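Local coordinates for protein aspartate aminotransferase (Rhodobacter sphaeroides, PDB 3NRA) that probably transfers the amino group of L-aspartate to 2-oxoglutarate, giving oxaloacetate and L-glutamate, with pyridoxal 5'-phosphate as cofactor, at residues A93-P98 with H233-A238; L167-L172 with I201-A206. One frame throughout, in Å; residues are numbered along the deposited sequence. Where two conformers were deposited one is given.

Interaction 1. Residues A93-P98 with H233-A238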
loop_
_atom_site.group_PDB
_atom_site.type_symbol
_atom_site.label_atom_id
_atom_site.label_comp_id
_atom_site.label_asym_id
_atom_site.label_seq_id
_atom_site.Cartn_x
_atom_site.Cartn_y
_atom_site.Cartn_z
ATOM N N ALA B 93 26.308 -5.669 1.571
ATOM C CA ALA B 93 27.155 -6.208 2.638
ATOM C C ALA B 93 26.412 -7.283 3.434
ATOM O O ALA B 93 26.948 -8.340 3.669
ATOM C CB ALA B 93 27.618 -5.084 3.564
ATOM N N PHE B 94 25.145 -7.015 3.765
ATOM C CA PHE B 94 24.314 -7.965 4.517
ATOM C C PHE B 94 24.119 -9.293 3.794
ATOM O O PHE B 94 24.362 -10.340 4.372
ATOM C CB PHE B 94 22.943 -7.357 4.858
ATOM C CG PHE B 94 22.093 -8.253 5.713
ATOM C CD1 PHE B 94 22.545 -8.673 6.962
ATOM C CD2 PHE B 94 20.889 -8.771 5.229
ATOM C CE1 PHE B 94 21.768 -9.530 7.747
ATOM C CE2 PHE B 94 20.117 -9.622 6.008
ATOM C CZ PHE B 94 20.557 -10.008 7.261
ATOM N N THR B 95 23.722 -9.234 2.527
ATOM C CA THR B 95 23.411 -10.447 1.735
ATOM C C THR B 95 24.622 -11.066 0.983
ATOM O O THR B 95 24.521 -12.160 0.459
ATOM C CB THR B 95 22.306 -10.155 0.694
ATOM O OG1 THR B 95 22.738 -9.113 -0.209
ATOM C CG2 THR B 95 21.012 -9.745 1.383
ATOM N N GLY B 96 25.751 -10.369 0.952
ATOM C CA GLY B 96 26.974 -10.916 0.315
ATOM C C GLY B 96 26.938 -10.943 -1.216
ATOM O O GLY B 96 27.622 -11.749 -1.832
ATOM N N ALA B 97 26.127 -10.068 -1.822
ATOM C CA ALA B 97 26.100 -9.907 -3.287
ATOM C C ALA B 97 25.732 -8.455 -3.656
ATOM O O ALA B 97 25.131 -7.744 -2.848
ATOM C CB ALA B 97 25.106 -10.905 -3.935
ATOM N N PRO B 98 26.094 -8.015 -4.875
ATOM C CA PRO B 98 25.799 -6.651 -5.307
ATOM C C PRO B 98 24.311 -6.276 -5.278
ATOM O O PRO B 98 23.448 -7.133 -5.485
ATOM C CB PRO B 98 26.321 -6.630 -6.767
ATOM C CG PRO B 98 27.398 -7.549 -6.766
ATOM C CD PRO B 98 26.974 -8.683 -5.847
ATOM N N HIS B 233 22.170 -16.765 2.017
ATOM C CA HIS B 233 21.376 -15.905 1.157
ATOM C C HIS B 233 21.324 -16.469 -0.246
ATOM O O HIS B 233 22.328 -16.478 -0.953
ATOM C CB HIS B 233 21.982 -14.507 1.124
ATOM C CG HIS B 233 21.998 -13.829 2.448
ATOM N ND1 HIS B 233 20.979 -13.001 2.868
ATOM C CD2 HIS B 233 22.929 -13.817 3.435
ATOM C CE1 HIS B 233 21.257 -12.543 4.078
ATOM N NE2 HIS B 233 22.440 -13.013 4.443
ATOM N N LEU B 234 20.130 -16.892 -0.664
ATOM C CA LEU B 234 19.913 -17.447 -2.025
ATOM C C LEU B 234 20.520 -16.577 -3.110
ATOM O O LEU B 234 21.116 -17.083 -4.037
ATOM C CB LEU B 234 18.409 -17.627 -2.305
ATOM C CG LEU B 234 18.075 -18.363 -3.614
ATOM C CD1 LEU B 234 18.629 -19.769 -3.567
ATOM C CD2 LEU B 234 16.558 -18.386 -3.871
ATOM N N ARG B 235 20.372 -15.255 -2.974
ATOM C CA ARG B 235 20.810 -14.296 -4.026
ATOM C C ARG B 235 22.312 -14.227 -4.250
ATOM O O ARG B 235 22.743 -13.676 -5.248
ATOM C CB ARG B 235 20.286 -12.870 -3.714
ATOM C CG ARG B 235 21.043 -12.123 -2.612
ATOM C CD ARG B 235 20.319 -10.797 -2.270
ATOM N NE ARG B 235 20.220 -9.971 -3.466
ATOM C CZ ARG B 235 21.145 -9.125 -3.902
ATOM N NH1 ARG B 235 22.232 -8.835 -3.169
ATOM N NH2 ARG B 235 20.967 -8.522 -5.086
ATOM N N ALA B 236 23.088 -14.717 -3.281
ATOM C CA ALA B 236 24.532 -14.815 -3.387
ATOM C C ALA B 236 25.022 -16.176 -3.901
ATOM O O ALA B 236 26.214 -16.336 -4.138
ATOM C CB ALA B 236 25.192 -14.496 -2.015
ATOM N N GLU B 237 24.126 -17.148 -4.094
ATOM C CA GLU B 237 24.552 -18.496 -4.643
ATOM C C GLU B 237 25.142 -18.416 -6.056
ATOM O O GLU B 237 24.565 -17.820 -6.937
ATOM C CB GLU B 237 23.377 -19.476 -4.649
ATOM C CG GLU B 237 22.972 -19.955 -3.305
ATOM C CD GLU B 237 24.029 -20.806 -2.619
ATOM O OE1 GLU B 237 24.724 -21.608 -3.306
ATOM O OE2 GLU B 237 24.185 -20.653 -1.394
ATOM N N ALA B 238 26.304 -19.024 -6.259
ATOM C CA ALA B 238 26.953 -19.050 -7.604
ATOM C C ALA B 238 26.055 -19.703 -8.711
ATOM O O ALA B 238 26.116 -19.305 -9.887
ATOM C CB ALA B 238 28.325 -19.777 -7.521
#

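Interaction 2. Residues L167-L172 with I201-A206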
loop_
_atom_site.group_PDB
_atom_site.type_symbol
_atom_site.label_atom_id
_atom_site.label_comp_id
_atom_site.label_asym_id
_atom_site.label_seq_id
_atom_site.Cartn_x
_atom_site.Cartn_y
_atom_site.Cartn_z
ATOM N N LEU B 167 12.984 -28.906 3.908
ATOM C CA LEU B 167 12.262 -28.762 2.637
ATOM C C LEU B 167 12.388 -30.035 1.807
ATOM O O LEU B 167 13.476 -30.615 1.706
ATOM C CB LEU B 167 12.790 -27.566 1.819
ATOM C CG LEU B 167 11.931 -27.142 0.595
ATOM C CD1 LEU B 167 10.552 -26.623 1.015
ATOM C CD2 LEU B 167 12.644 -26.082 -0.230
ATOM N N ASP B 168 11.257 -30.462 1.232
ATOM C CA ASP B 168 11.213 -31.548 0.265
ATOM C C ASP B 168 11.714 -31.051 -1.101
ATOM O O ASP B 168 10.921 -30.586 -1.931
ATOM C CB ASP B 168 9.780 -32.087 0.162
ATOM C CG ASP B 168 9.618 -33.139 -0.913
ATOM O OD1 ASP B 168 10.641 -33.652 -1.446
ATOM O OD2 ASP B 168 8.462 -33.413 -1.287
ATOM N N LEU B 169 13.018 -31.202 -1.341
ATOM C CA LEU B 169 13.647 -30.662 -2.557
ATOM C C LEU B 169 13.258 -31.435 -3.806
ATOM O O LEU B 169 13.161 -30.852 -4.891
ATOM C CB LEU B 169 15.168 -30.600 -2.413
ATOM C CG LEU B 169 15.642 -29.596 -1.314
ATOM C CD1 LEU B 169 17.038 -29.973 -0.814
ATOM C CD2 LEU B 169 15.598 -28.154 -1.786
ATOM N N THR B 170 12.994 -32.727 -3.657
ATOM C CA THR B 170 12.428 -33.495 -4.740
ATOM C C THR B 170 11.037 -32.959 -5.129
ATOM O O THR B 170 10.727 -32.835 -6.301
ATOM C CB THR B 170 12.336 -34.993 -4.392
ATOM O OG1 THR B 170 13.528 -35.416 -3.697
ATOM C CG2 THR B 170 12.161 -35.831 -5.666
ATOM N N GLY B 171 10.226 -32.611 -4.135
ATOM C CA GLY B 171 8.933 -31.955 -4.355
ATOM C C GLY B 171 9.044 -30.615 -5.100
ATOM O O GLY B 171 8.238 -30.326 -5.968
ATOM N N LEU B 172 10.055 -29.816 -4.767
ATOM C CA LEU B 172 10.284 -28.540 -5.465
ATOM C C LEU B 172 10.626 -28.796 -6.930
ATOM O O LEU B 172 10.039 -28.183 -7.828
ATOM C CB LEU B 172 11.409 -27.767 -4.815
ATOM C CG LEU B 172 11.730 -26.399 -5.419
ATOM C CD1 LEU B 172 10.447 -25.504 -5.470
ATOM C CD2 LEU B 172 12.836 -25.741 -4.611
ATOM N N ILE B 201 19.724 -24.173 0.371
ATOM C CA ILE B 201 19.721 -22.956 -0.425
ATOM C C ILE B 201 20.489 -23.177 -1.734
ATOM O O ILE B 201 20.104 -22.645 -2.781
ATOM C CB ILE B 201 20.315 -21.780 0.392
ATOM C CG1 ILE B 201 19.345 -21.411 1.547
ATOM C CG2 ILE B 201 20.655 -20.568 -0.500
ATOM C CD1 ILE B 201 18.003 -20.776 1.115
ATOM N N GLY B 202 21.536 -23.992 -1.677
ATOM C CA GLY B 202 22.305 -24.353 -2.864
ATOM C C GLY B 202 21.476 -25.135 -3.868
ATOM O O GLY B 202 21.506 -24.854 -5.065
ATOM N N GLN B 203 20.686 -26.065 -3.357
ATOM C CA GLN B 203 19.835 -26.883 -4.210
ATOM C C GLN B 203 18.657 -26.088 -4.739
ATOM O O GLN B 203 18.257 -26.286 -5.872
ATOM C CB GLN B 203 19.359 -28.163 -3.484
ATOM C CG GLN B 203 18.571 -29.201 -4.404
ATOM C CD GLN B 203 19.439 -29.849 -5.496
ATOM O OE1 GLN B 203 20.598 -29.478 -5.698
ATOM N NE2 GLN B 203 18.872 -30.833 -6.192
ATOM N N ILE B 204 18.124 -25.169 -3.928
ATOM C CA ILE B 204 17.059 -24.284 -4.401
ATOM C C ILE B 204 17.597 -23.430 -5.532
ATOM O O ILE B 204 16.953 -23.287 -6.553
ATOM C CB ILE B 204 16.490 -23.358 -3.279
ATOM C CG1 ILE B 204 15.536 -24.147 -2.346
ATOM C CG2 ILE B 204 15.736 -22.157 -3.897
ATOM C CD1 ILE B 204 15.231 -23.442 -1.037
ATOM N N ALA B 205 18.790 -22.871 -5.347
ATOM C CA ALA B 205 19.417 -22.082 -6.379
ATOM C C ALA B 205 19.636 -22.896 -7.658
ATOM O O ALA B 205 19.348 -22.410 -8.753
ATOM C CB ALA B 205 20.766 -21.496 -5.875
ATOM N N ALA B 206 20.166 -24.114 -7.515
ATOM C CA ALA B 206 20.464 -24.981 -8.672
ATOM C C ALA B 206 19.191 -25.403 -9.402
ATOM O O ALA B 206 19.143 -25.398 -10.638
ATOM C CB ALA B 206 21.295 -26.239 -8.228
HETATM O O HOH W 1 16.051 -32.262 -6.021
#

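Interaction 1. Residues A93-P98 with H233-A238
R235 and T95 meet through the guanidinium: NH1 of R235 donates to T95 OG1 at 3.0 Å, with an N-H...O angle of 151° and the hydroxyl slightly tilted from the guanidinium plane. T95 OG1 is also hydrogen-bonded to L91 O. Both terminal nitrogens of R235 converge on P98 O, NH2 at 2.9 Å and NH1 at 3.1 Å, so one carbonyl oxygen, lying near the guanidinium plane, takes two donors. A weak fourth bond joins NH1 to A97 O. R235 CG sits between its backbone N and carbonyl carbon (chi1 76°), which sets it 4.0 Å from T95 CB. The arginine thus ties the exit of helix 81-95, where G96 takes positive phi, to a 3-10 turn between strands 214-218 and 245-249 of the large-domain sheet. Just before that turn, H233 lays a face of its imidazole on T95, whose CA stands 3.6 Å from the ring centroid, almost on the normal. An edge of the same imidazole meets the face of F94, planes at 76° and H233 CE1 3.7 Å from F94 CE2. H233 ND1 is satisfied by Q219 NE2, whereas H233 NE2 lies 3.3 Å from F94 O at an angle too poor for a bond.

Interaction 2. Residues L167-L172 with I201-A206
Segments 167-172 and 201-206 approach no closer than 7.4 Å between CA atoms, at L169 and Q203, a spacing that leaves the direct contact to side chains. The first opens helix 169-177, with D168 as its N-cap: D168 OD1 accepts from G171 N at 2.9 Å, met from above the carboxylate plane. The second is a run of helix 198-211. I204 is the common partner of three leucines, each of which crosses it at about a right angle. Its CG1, anti to the carbonyl carbon (chi1 -77°), stands 3.9 Å from CD2 of L172 and 4.0 Å from CD2 of L169, while its CD1 reaches CD2 of L167 at 3.8 Å. L169 also covers the aliphatic part of Q203, its CD1 lying 4.0 Å from Q203 CB and equally near CG. In the conformer described here, one of two for Q203, the amide NE2 donates to a water at 3.2 Å that bonds weakly to L169 O, a tentative bridge. An alanine in place of L169 would probably open a gap between the helices, as the lost methyls no longer cover I204 CG1 and the CB and CG of Q203. The cluster packs on the sheet: F183 touches both L172 and I204, and V153 touches L167 and L172. Just ahead of the cap, L167 N is hydrogen-bonded to E200 OE2, a polar link to helix 198-211. Two neighbouring helices packed through aliphatic side chains on parallel strands, here 149-154, 128-133 and 182-186, are the alpha/beta layering characteristic of the large domain of fold-type I pyridoxal-phosphate enzymes.

Interaction 2 is nested along the chain inside the loop closed by interaction 1, and their centres lie about 17 Å apart. Despite that spacing they touch directly: E237 CB packs 3.5 Å from A205 CB and E237 OE2 lies 3.6 Å from I201 CG2, while L234, in one of its two conformers, also rests on I201 and A205. Helix 198-211 is therefore shared, meeting segment 167-172 through Q203 and I204 and segment 233-238 through I201 and A205. The contact centres lie about 19 Å and 20 Å from the centre of the chain. K253, which carries the pyridoxal phosphate as a covalent adduct, belongs to neither contact; both join helices and turns around the large-domain sheet.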